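Local coordinates for protein SAM-dependent methyltransferase (Pyrococcus horikoshii, PDB 1WZN) that probably transfers methyl groups from S-adenosyl-L-methionine to an acceptor substrate, and is seen here with the product S-adenosyl-L-homocysteine bound, at residues 27-30 with 31-35; 215-218 with 219-222; 76-79 with 80-83; 160-164 with 165-169. One frame throughout, in Å; residues are numbered along the deposited sequence.

Contact 1 (27-30 with 31-35)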
loop_
_atom_site.group_PDB
_atom_site.type_symbol
_atom_site.label_atom_id
_atom_site.label_comp_id
_atom_site.label_asym_id
_atom_site.label_seq_id
_atom_site.Cartn_x
_atom_site.Cartn_y
_atom_site.Cartn_z
ATOM N N ILE A 27 -3.873 -34.995 6.727
ATOM C CA ILE A 27 -3.444 -36.374 6.922
ATOM C C ILE A 27 -3.888 -37.254 5.752
ATOM O O ILE A 27 -3.271 -38.281 5.475
ATOM C CB ILE A 27 -3.931 -36.911 8.285
ATOM C CG1 ILE A 27 -3.265 -36.092 9.399
ATOM C CG2 ILE A 27 -3.567 -38.383 8.445
ATOM C CD1 ILE A 27 -1.740 -35.964 9.260
ATOM N N ASP A 28 -4.943 -36.844 5.050
ATOM C CA ASP A 28 -5.382 -37.592 3.868
ATOM C C ASP A 28 -4.222 -37.528 2.874
ATOM O O ASP A 28 -3.879 -38.519 2.237
ATOM C CB ASP A 28 -6.602 -36.941 3.198
ATOM C CG ASP A 28 -7.905 -37.245 3.907
ATOM O OD1 ASP A 28 -7.917 -38.105 4.810
ATOM O OD2 ASP A 28 -8.928 -36.623 3.536
ATOM N N PHE A 29 -3.635 -36.339 2.739
ATOM C CA PHE A 29 -2.508 -36.137 1.829
ATOM C C PHE A 29 -1.303 -36.939 2.304
ATOM O O PHE A 29 -0.610 -37.565 1.502
ATOM C CB PHE A 29 -2.143 -34.647 1.745
ATOM C CG PHE A 29 -0.967 -34.359 0.845
ATOM C CD1 PHE A 29 -0.940 -34.838 -0.461
ATOM C CD2 PHE A 29 0.110 -33.605 1.304
ATOM C CE1 PHE A 29 0.151 -34.571 -1.304
ATOM C CE2 PHE A 29 1.205 -33.332 0.472
ATOM C CZ PHE A 29 1.224 -33.816 -0.831
ATOM N N VAL A 30 -1.053 -36.912 3.607
ATOM C CA VAL A 30 0.061 -37.663 4.173
ATOM C C VAL A 30 -0.088 -39.153 3.862
ATOM O O VAL A 30 0.884 -39.810 3.491
ATOM C CB VAL A 30 0.155 -37.454 5.704
ATOM C CG1 VAL A 30 1.176 -38.424 6.315
ATOM C CG2 VAL A 30 0.569 -36.011 5.997
ATOM N N GLU A 31 -1.299 -39.690 3.993
ATOM C CA GLU A 31 -1.497 -41.110 3.704
ATOM C C GLU A 31 -1.286 -41.412 2.225
ATOM O O GLU A 31 -0.866 -42.514 1.870
ATOM C CB GLU A 31 -2.890 -41.584 4.126
ATOM C CG GLU A 31 -3.132 -41.569 5.622
ATOM C CD GLU A 31 -4.270 -42.488 6.022
ATOM O OE1 GLU A 31 -3.999 -43.670 6.326
ATOM O OE2 GLU A 31 -5.431 -42.032 6.017
ATOM N N GLU A 32 -1.586 -40.448 1.359
ATOM C CA GLU A 32 -1.364 -40.673 -0.065
ATOM C C GLU A 32 0.145 -40.770 -0.284
ATOM O O GLU A 32 0.615 -41.567 -1.096
ATOM C CB GLU A 32 -1.948 -39.542 -0.915
ATOM C CG GLU A 32 -1.599 -39.697 -2.390
ATOM C CD GLU A 32 -2.410 -38.796 -3.296
ATOM O OE1 GLU A 32 -2.396 -37.563 -3.087
ATOM O OE2 GLU A 32 -3.059 -39.325 -4.226
ATOM N N ILE A 33 0.911 -39.966 0.450
ATOM C CA ILE A 33 2.363 -40.017 0.325
ATOM C C ILE A 33 2.853 -41.386 0.806
ATOM O O ILE A 33 3.704 -42.007 0.165
ATOM C CB ILE A 33 3.048 -38.890 1.144
ATOM C CG1 ILE A 33 2.684 -37.518 0.561
ATOM C CG2 ILE A 33 4.558 -39.061 1.109
ATOM C CD1 ILE A 33 3.254 -36.350 1.357
ATOM N N PHE A 34 2.319 -41.862 1.932
ATOM C CA PHE A 34 2.707 -43.175 2.459
ATOM C C PHE A 34 2.455 -44.256 1.406
ATOM O O PHE A 34 3.293 -45.125 1.168
ATOM C CB PHE A 34 1.889 -43.548 3.707
ATOM C CG PHE A 34 2.205 -42.732 4.936
ATOM C CD1 PHE A 34 3.384 -41.998 5.034
ATOM C CD2 PHE A 34 1.330 -42.747 6.024
ATOM C CE1 PHE A 34 3.689 -41.291 6.207
ATOM C CE2 PHE A 34 1.625 -42.047 7.194
ATOM C CZ PHE A 34 2.809 -41.317 7.287
ATOM N N LYS A 35 1.292 -44.183 0.774
ATOM C CA LYS A 35 0.897 -45.162 -0.232
ATOM C C LYS A 35 1.671 -45.111 -1.542
ATOM O O LYS A 35 2.057 -46.149 -2.077
ATOM C CB LYS A 35 -0.599 -45.017 -0.523
ATOM C CG LYS A 35 -1.100 -45.835 -1.707
ATOM C CD LYS A 35 -2.565 -45.539 -1.978
ATOM C CE LYS A 35 -3.046 -46.200 -3.258
ATOM N NZ LYS A 35 -4.447 -45.802 -3.580
#
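Two phenylalanine rings each take an aliphatic partner onto one face, one helical turn along the chain. On the ring of Phe-34 lies the CG1 methyl of Val-30, 3.8 Å from the centroid and 3.5 Å from CZ, a CH-pi contact in which the two side chains run alongside each other. The carbonyl oxygen of Val-30 sits above the same ring near its rim, while also accepting the backbone N-H of Phe-34 at 2.9 Å. The Phe-29 ring receives Ile-33 CD1, 4.1 Å from its centroid; at its edge is Glu-32 OE1, the carboxylate turned almost perpendicular to the ring. Ile-33, with CG1 beside its backbone N (chi1 -66°) and extended beyond it, reaches back with CD1 over the outward-standing ring.

The two CH-pi contacts are i to i+4 packing on helix 23-36, which rests on strand 139-146 through Val-30, Ile-33 and Phe-34 and on helix 54-61 through Ile-27 and Phe-34, as a flanking helix does in a Rossmann-like methyltransferase. Tyr-64 and Trp-244 meet Phe-34 and Phe-29 edge-to-face. On a more polar flank, Arg-62 forms salt bridges with both Asp-28 and Glu-31, which probably offsets the repulsion between these like-charged carboxylates.

Contact 2 (215-218 with 219-222)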
loop_
_atom_site.group_PDB
_atom_site.type_symbol
_atom_site.label_atom_id
_atom_site.label_comp_id
_atom_site.label_asym_id
_atom_site.label_seq_id
_atom_site.Cartn_x
_atom_site.Cartn_y
_atom_site.Cartn_z
ATOM N N VAL A 215 15.833 -26.568 0.425
ATOM C CA VAL A 215 15.537 -27.724 1.255
ATOM C C VAL A 215 15.852 -29.015 0.506
ATOM O O VAL A 215 16.422 -29.940 1.084
ATOM C CB VAL A 215 14.067 -27.727 1.704
ATOM C CG1 VAL A 215 13.816 -28.905 2.649
ATOM C CG2 VAL A 215 13.747 -26.415 2.420
ATOM N N ARG A 216 15.496 -29.079 -0.774
ATOM C CA ARG A 216 15.776 -30.274 -1.564
ATOM C C ARG A 216 17.278 -30.539 -1.645
ATOM O O ARG A 216 17.725 -31.675 -1.462
ATOM C CB ARG A 216 15.191 -30.157 -2.977
ATOM C CG ARG A 216 15.614 -31.306 -3.890
ATOM C CD ARG A 216 14.853 -31.345 -5.210
ATOM N NE ARG A 216 15.069 -30.158 -6.031
ATOM C CZ ARG A 216 16.255 -29.746 -6.468
ATOM N NH1 ARG A 216 17.355 -30.423 -6.169
ATOM N NH2 ARG A 216 16.337 -28.654 -7.211
ATOM N N LEU A 217 18.057 -29.493 -1.909
ATOM C CA LEU A 217 19.511 -29.623 -2.000
ATOM C C LEU A 217 20.104 -30.097 -0.679
ATOM O O LEU A 217 21.063 -30.871 -0.657
ATOM C CB LEU A 217 20.151 -28.283 -2.379
ATOM C CG LEU A 217 19.896 -27.736 -3.783
ATOM C CD1 LEU A 217 20.464 -26.326 -3.879
ATOM C CD2 LEU A 217 20.536 -28.653 -4.824
ATOM N N LEU A 218 19.545 -29.624 0.428
ATOM C CA LEU A 218 20.045 -30.027 1.733
ATOM C C LEU A 218 19.601 -31.450 2.071
ATOM O O LEU A 218 20.333 -32.194 2.715
ATOM C CB LEU A 218 19.558 -29.050 2.808
ATOM C CG LEU A 218 20.140 -27.635 2.704
ATOM C CD1 LEU A 218 19.341 -26.674 3.570
ATOM C CD2 LEU A 218 21.600 -27.658 3.122
ATOM N N ALA A 219 18.409 -31.824 1.614
ATOM C CA ALA A 219 17.849 -33.152 1.881
ATOM C C ALA A 219 18.396 -34.274 0.996
ATOM O O ALA A 219 18.557 -35.406 1.458
ATOM C CB ALA A 219 16.337 -33.101 1.752
ATOM N N GLU A 220 18.671 -33.972 -0.271
ATOM C CA GLU A 220 19.182 -34.988 -1.192
ATOM C C GLU A 220 20.487 -35.596 -0.701
ATOM O O GLU A 220 20.896 -36.662 -1.152
ATOM C CB GLU A 220 19.380 -34.402 -2.595
ATOM C CG GLU A 220 18.088 -33.943 -3.253
ATOM C CD GLU A 220 18.286 -33.460 -4.680
ATOM O OE1 GLU A 220 19.312 -32.793 -4.945
ATOM O OE2 GLU A 220 17.409 -33.736 -5.527
ATOM N N LYS A 221 21.137 -34.917 0.233
ATOM C CA LYS A 221 22.392 -35.399 0.781
ATOM C C LYS A 221 22.165 -36.542 1.779
ATOM O O LYS A 221 23.107 -37.244 2.144
ATOM C CB LYS A 221 23.116 -34.247 1.484
ATOM C CG LYS A 221 23.258 -32.975 0.640
ATOM C CD LYS A 221 23.934 -31.858 1.434
ATOM C CE LYS A 221 24.183 -30.623 0.573
ATOM N NZ LYS A 221 25.066 -30.917 -0.596
ATOM N N TYR A 222 20.915 -36.746 2.194
ATOM C CA TYR A 222 20.605 -37.770 3.196
ATOM C C TYR A 222 19.565 -38.820 2.814
ATOM O O TYR A 222 19.429 -39.837 3.493
ATOM C CB TYR A 222 20.174 -37.072 4.488
ATOM C CG TYR A 222 21.211 -36.104 4.998
ATOM C CD1 TYR A 222 22.354 -36.559 5.650
ATOM C CD2 TYR A 222 21.085 -34.729 4.771
ATOM C CE1 TYR A 222 23.344 -35.681 6.060
ATOM C CE2 TYR A 222 22.074 -33.838 5.179
ATOM C CZ TYR A 222 23.201 -34.322 5.822
ATOM O OH TYR A 222 24.189 -33.455 6.230
#
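Arg-216 and Glu-220 lie side by side and point the same way, one turn apart at the end of helix 212-219. The carboxylate comes to the edge of the guanidinium; with the planes 54° apart and NH1 alone meeting both oxygens, this is not the flat two-nitrogen bridge. NH1 of Arg-216 is 3.3 Å from OE1 of Glu-220 in a salt bridge and 3.4 Å from OE2 in a weak hydrogen bond. A bend at chi3 (62°) turns the guanidinium so that NH1, at its edge, comes back to the carboxylate, whose OE2 also rests 3.4 Å from Arg-216 CG. Beneath them the Glu-220 N-H binds the carbonyl oxygen of Arg-216 at 2.8 Å.

Beyond this last turn, the Tyr-222 ring brings its edge to Leu-218 O, which is 3.3 Å from CD2; that buried oxygen has no hydrogen-bonding partner. The chain of Lys-221 passes Leu-217 O, with CG at 3.3 Å. Replacing Glu-220 by an alanine would probably leave Arg-216 without its intrachain carboxylate, the guanidinium freer to turn about its remaining bridge to the second subunit. There Arg-216 NH2 pairs with Glu-121, so its charge is probably balanced by two carboxylates, one from each subunit.

Contact 3 (76-79 with 80-83); sequences LRVA and RRKA. With SO4 (sulfate ion), chain D.
Helix 73-85 is the crossover between strands 65-70 and 91-94 of a beta-alpha-beta unit, and its Arg-77 and Arg-81, one turn apart, close on a sulfate ion that probably came from the crystallisation liquor. Both guanidinium groups present an edge to the ion, their planes 59° apart. Sulfate O3 is the shared atom, accepting from Arg-77 NE at 3.1 Å, from Arg-77 NH2, from Arg-81 NH2 at 2.9 Å, and weakly from Arg-81 NE, which donates chiefly to O2, also at 2.9 Å. Arg-77 reaches the ion fully extended, whereas Arg-81 is bent at chi3 (-54°), folding its head back over Arg-77 O and Val-78 CA. The anion sits beside both groups, bridging them, and its charge probably makes their 3.7 Å approach (Arg-77 NE to Arg-81 NH2) tolerable; Glu-10 bridges to Arg-81 NH1.

A glycine in place of Arg-81 would probably leave the sulfate with only Arg-77 of this pair and Glu-10 without this cationic mate. Arg-80 has Leu-76 CB over one guanidinium face and pairs with Glu-73. Leu-76, Ala-79 and Ala-83 face Phe-92 of strand 91-94 while Arg-77 and Arg-81 lie on the sulfate-binding side, as in the amphipathic helix of a Rossmann-like crossover.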
loop_
_atom_site.group_PDB
_atom_site.type_symbol
_atom_site.label_atom_id
_atom_site.label_comp_id
_atom_site.label_asym_id
_atom_site.label_seq_id
_atom_site.Cartn_x
_atom_site.Cartn_y
_atom_site.Cartn_z
ATOM N N LEU A 76 3.534 -31.094 25.420
ATOM C CA LEU A 76 3.233 -32.517 25.575
ATOM C C LEU A 76 2.098 -32.736 26.576
ATOM O O LEU A 76 1.304 -33.673 26.440
ATOM C CB LEU A 76 4.481 -33.277 26.044
ATOM C CG LEU A 76 5.705 -33.267 25.121
ATOM C CD1 LEU A 76 6.857 -34.014 25.773
ATOM C CD2 LEU A 76 5.342 -33.903 23.786
ATOM N N ARG A 77 2.023 -31.874 27.587
ATOM C CA ARG A 77 0.973 -31.995 28.591
ATOM C C ARG A 77 -0.390 -31.948 27.909
ATOM O O ARG A 77 -1.287 -32.728 28.236
ATOM C CB ARG A 77 1.088 -30.862 29.616
ATOM C CG ARG A 77 0.044 -30.928 30.714
ATOM C CD ARG A 77 0.240 -29.825 31.744
ATOM N NE ARG A 77 -0.763 -29.913 32.802
ATOM C CZ ARG A 77 -0.810 -29.111 33.863
ATOM N NH1 ARG A 77 0.095 -28.150 34.014
ATOM N NH2 ARG A 77 -1.762 -29.270 34.773
ATOM N N VAL A 78 -0.534 -31.026 26.957
ATOM C CA VAL A 78 -1.773 -30.868 26.205
ATOM C C VAL A 78 -2.013 -32.076 25.311
ATOM O O VAL A 78 -3.120 -32.601 25.240
ATOM C CB VAL A 78 -1.730 -29.591 25.315
ATOM C CG1 VAL A 78 -3.032 -29.457 24.516
ATOM C CG2 VAL A 78 -1.501 -28.362 26.185
ATOM N N ALA A 79 -0.969 -32.512 24.615
ATOM C CA ALA A 79 -1.086 -33.668 23.732
ATOM C C ALA A 79 -1.556 -34.918 24.491
ATOM O O ALA A 79 -2.461 -35.627 24.041
ATOM C CB ALA A 79 0.255 -33.939 23.049
ATOM N N ARG A 80 -0.946 -35.183 25.642
ATOM C CA ARG A 80 -1.316 -36.360 26.427
ATOM C C ARG A 80 -2.751 -36.285 26.932
ATOM O O ARG A 80 -3.457 -37.296 26.978
ATOM C CB ARG A 80 -0.365 -36.540 27.616
ATOM C CG ARG A 80 1.070 -36.869 27.226
ATOM C CD ARG A 80 1.857 -37.341 28.434
ATOM N NE ARG A 80 3.266 -37.577 28.134
ATOM C CZ ARG A 80 4.245 -36.717 28.395
ATOM N NH1 ARG A 80 3.975 -35.552 28.963
ATOM N NH2 ARG A 80 5.500 -37.033 28.106
ATOM N N ARG A 81 -3.177 -35.085 27.312
ATOM C CA ARG A 81 -4.532 -34.880 27.810
ATOM C C ARG A 81 -5.540 -35.235 26.720
ATOM O O ARG A 81 -6.511 -35.958 26.966
ATOM C CB ARG A 81 -4.717 -33.419 28.234
ATOM C CG ARG A 81 -6.100 -33.084 28.787
ATOM C CD ARG A 81 -6.254 -31.582 28.997
ATOM N NE ARG A 81 -5.184 -31.040 29.829
ATOM C CZ ARG A 81 -4.472 -29.960 29.515
ATOM N NH1 ARG A 81 -4.719 -29.306 28.386
ATOM N NH2 ARG A 81 -3.510 -29.539 30.321
ATOM N N LYS A 82 -5.307 -34.726 25.512
ATOM C CA LYS A 82 -6.201 -34.996 24.396
ATOM C C LYS A 82 -6.175 -36.464 23.987
ATOM O O LYS A 82 -7.216 -37.036 23.664
ATOM C CB LYS A 82 -5.845 -34.107 23.197
ATOM C CG LYS A 82 -6.093 -32.625 23.454
ATOM C CD LYS A 82 -5.913 -31.774 22.191
ATOM C CE LYS A 82 -4.501 -31.871 21.650
ATOM N NZ LYS A 82 -4.295 -31.025 20.428
ATOM N N ALA A 83 -4.993 -37.075 24.002
ATOM C CA ALA A 83 -4.876 -38.486 23.633
ATOM C C ALA A 83 -5.680 -39.342 24.616
ATOM O O ALA A 83 -6.417 -40.246 24.219
ATOM C CB ALA A 83 -3.404 -38.914 23.637
HETATM S S SO4 D . -3.652 -32.437 32.833
HETATM O O1 SO4 D . -2.266 -32.882 32.587
HETATM O O2 SO4 D . -4.549 -32.998 31.802
HETATM O O3 SO4 D . -3.706 -30.964 32.789
HETATM O O4 SO4 D . -4.082 -32.909 34.164
#

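Contact 4 (160-164 with 165-169)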
loop_
_atom_site.group_PDB
_atom_site.type_symbol
_atom_site.label_atom_id
_atom_site.label_comp_id
_atom_site.label_asym_id
_atom_site.label_seq_id
_atom_site.Cartn_x
_atom_site.Cartn_y
_atom_site.Cartn_z
ATOM N N ASN A 160 -8.507 -12.452 16.336
ATOM C CA ASN A 160 -8.931 -12.894 17.656
ATOM C C ASN A 160 -9.503 -14.300 17.698
ATOM O O ASN A 160 -9.999 -14.813 16.699
ATOM C CB ASN A 160 -9.977 -11.923 18.212
ATOM C CG ASN A 160 -11.255 -11.902 17.381
ATOM O OD1 ASN A 160 -11.248 -11.510 16.215
ATOM N ND2 ASN A 160 -12.356 -12.327 17.983
ATOM N N GLU A 161 -9.416 -14.911 18.874
ATOM C CA GLU A 161 -9.940 -16.247 19.119
ATOM C C GLU A 161 -10.497 -16.239 20.538
ATOM O O GLU A 161 -10.461 -15.212 21.218
ATOM C CB GLU A 161 -8.838 -17.309 18.996
ATOM C CG GLU A 161 -8.311 -17.542 17.585
ATOM C CD GLU A 161 -9.367 -18.052 16.613
ATOM O OE1 GLU A 161 -10.342 -18.700 17.048
ATOM O OE2 GLU A 161 -9.208 -17.819 15.397
ATOM N N GLN A 162 -11.008 -17.378 20.993
ATOM C CA GLN A 162 -11.581 -17.447 22.329
ATOM C C GLN A 162 -11.477 -18.829 22.952
ATOM O O GLN A 162 -11.766 -19.836 22.306
ATOM C CB GLN A 162 -13.060 -17.024 22.291
ATOM C CG GLN A 162 -13.690 -16.895 23.678
ATOM C CD GLN A 162 -15.118 -16.355 23.645
ATOM O OE1 GLN A 162 -15.528 -15.711 22.683
ATOM N NE2 GLN A 162 -15.868 -16.603 24.713
ATOM N N LYS A 163 -11.062 -18.869 24.210
ATOM C CA LYS A 163 -10.952 -20.123 24.939
ATOM C C LYS A 163 -11.804 -19.976 26.194
ATOM O O LYS A 163 -11.425 -19.281 27.132
ATOM C CB LYS A 163 -9.497 -20.407 25.318
ATOM C CG LYS A 163 -9.308 -21.717 26.068
ATOM C CD LYS A 163 -7.856 -21.943 26.449
ATOM C CE LYS A 163 -7.713 -23.139 27.383
ATOM N NZ LYS A 163 -8.292 -24.366 26.774
ATOM N N GLY A 164 -12.962 -20.627 26.206
ATOM C CA GLY A 164 -13.834 -20.516 27.359
ATOM C C GLY A 164 -14.320 -19.084 27.487
ATOM O O GLY A 164 -14.846 -18.515 26.529
ATOM N N GLU A 165 -14.123 -18.490 28.658
ATOM C CA GLU A 165 -14.549 -17.116 28.898
ATOM C C GLU A 165 -13.469 -16.099 28.535
ATOM O O GLU A 165 -13.693 -14.885 28.620
ATOM C CB GLU A 165 -14.921 -16.934 30.368
ATOM C CG GLU A 165 -16.049 -17.830 30.834
ATOM C CD GLU A 165 -16.456 -17.538 32.265
ATOM O OE1 GLU A 165 -16.884 -16.394 32.540
ATOM O OE2 GLU A 165 -16.349 -18.449 33.115
ATOM N N GLU A 166 -12.300 -16.589 28.137
ATOM C CA GLU A 166 -11.204 -15.699 27.787
ATOM C C GLU A 166 -11.137 -15.400 26.298
ATOM O O GLU A 166 -11.262 -16.292 25.457
ATOM C CB GLU A 166 -9.879 -16.292 28.265
ATOM C CG GLU A 166 -9.822 -16.513 29.773
ATOM C CD GLU A 166 -8.431 -16.854 30.273
ATOM O OE1 GLU A 166 -7.786 -17.739 29.678
ATOM O OE2 GLU A 166 -7.984 -16.244 31.270
ATOM N N LYS A 167 -10.942 -14.128 25.971
ATOM C CA LYS A 167 -10.848 -13.725 24.583
ATOM C C LYS A 167 -9.402 -13.370 24.284
ATOM O O LYS A 167 -8.732 -12.697 25.075
ATOM C CB LYS A 167 -11.779 -12.540 24.314
ATOM C CG LYS A 167 -13.244 -12.941 24.461
ATOM C CD LYS A 167 -14.199 -11.786 24.298
ATOM C CE LYS A 167 -15.628 -12.253 24.577
ATOM N NZ LYS A 167 -16.603 -11.120 24.565
ATOM N N LEU A 168 -8.914 -13.853 23.152
ATOM C CA LEU A 168 -7.537 -13.580 22.777
ATOM C C LEU A 168 -7.468 -12.630 21.597
ATOM O O LEU A 168 -8.105 -12.866 20.573
ATOM C CB LEU A 168 -6.816 -14.885 22.420
ATOM C CG LEU A 168 -6.276 -15.751 23.563
ATOM C CD1 LEU A 168 -7.407 -16.213 24.470
ATOM C CD2 LEU A 168 -5.548 -16.953 22.968
ATOM N N VAL A 169 -6.721 -11.541 21.754
ATOM C CA VAL A 169 -6.524 -10.596 20.662
ATOM C C VAL A 169 -5.055 -10.767 20.331
ATOM O O VAL A 169 -4.185 -10.564 21.186
ATOM C CB VAL A 169 -6.810 -9.146 21.072
ATOM C CG1 VAL A 169 -6.423 -8.201 19.938
ATOM C CG2 VAL A 169 -8.290 -8.993 21.386
HETATM O O HOH W 1 -9.241 -19.932 29.160
#
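The carbonyl oxygen of Lys-163 is gripped twice, by the backbone N-H of Glu-166 at 3.0 Å, which closes a type II' turn, and by a water at 3.1 Å. The N-H comes from above the carbonyl plane, 45° out of it. The same water donates to OE1 of Glu-166 at 2.7 Å, and it thereby ties the carboxylate to the backbone of its own turn; OE1 also hydrogen-bonds Tyr-11 OH, and OE2 bridges to Arg-193. In return Lys-163 N binds Glu-166 O, completing the hydrogen-bonded pair. Gly-164 takes the first corner with a positive phi of 65°, where a CB would clash with Glu-165 N.

Gln-162 reaches forward along its own strand to the turn, its extended side chain sending NE2 to Gly-164 O at 2.8 Å. The bond is nearly straight, and the acceptor lies close to the amide plane, which fixes the rotation of the amide. On the same face Lys-167 runs alongside, Lys-167 CG 4.0 Å from Gln-162 CD, in a non-hydrogen-bonded pair. Further from the turn, Glu-161 and Leu-168 exchange a second pair of backbone bonds, Leu-168 N to Glu-161 O being 2.8 Å.

The hairpin joins strands 157-163 and 166-177 of the four-stranded antiparallel sheet, the former outermost within this chain, and strand 182-192 bonds to Lys-167 and Val-169. On the face of Glu-161 and Leu-168 packs helix 12-15, with Arg-17 and Arg-18 bridging to Glu-161. On the other, Asn-160 and Val-169 meet the third subunit, whose Lys-186 binds Asn-160 OD1.

How the contacts relate
Contact 1 is the most buried of the four and relies chiefly on apolar and CH-pi packing; contacts 2, 3 and 4 are partly buried and put charged or polar groups to work. Contacts 1 and 3 both belong to helices that flank the seven-stranded mixed sheet, each leaning on helix 54-61, with centres about 24 Å apart. Contact 2 closes a helix that leads into the outermost strand of that sheet, 225-230, whereas contact 4 lies in the separate antiparallel sheet. Contacts 2 and 4, centres about 41 Å apart on opposite sides of the chain's centre, both reach neighbouring subunits, which contacts 1 and 3 do not.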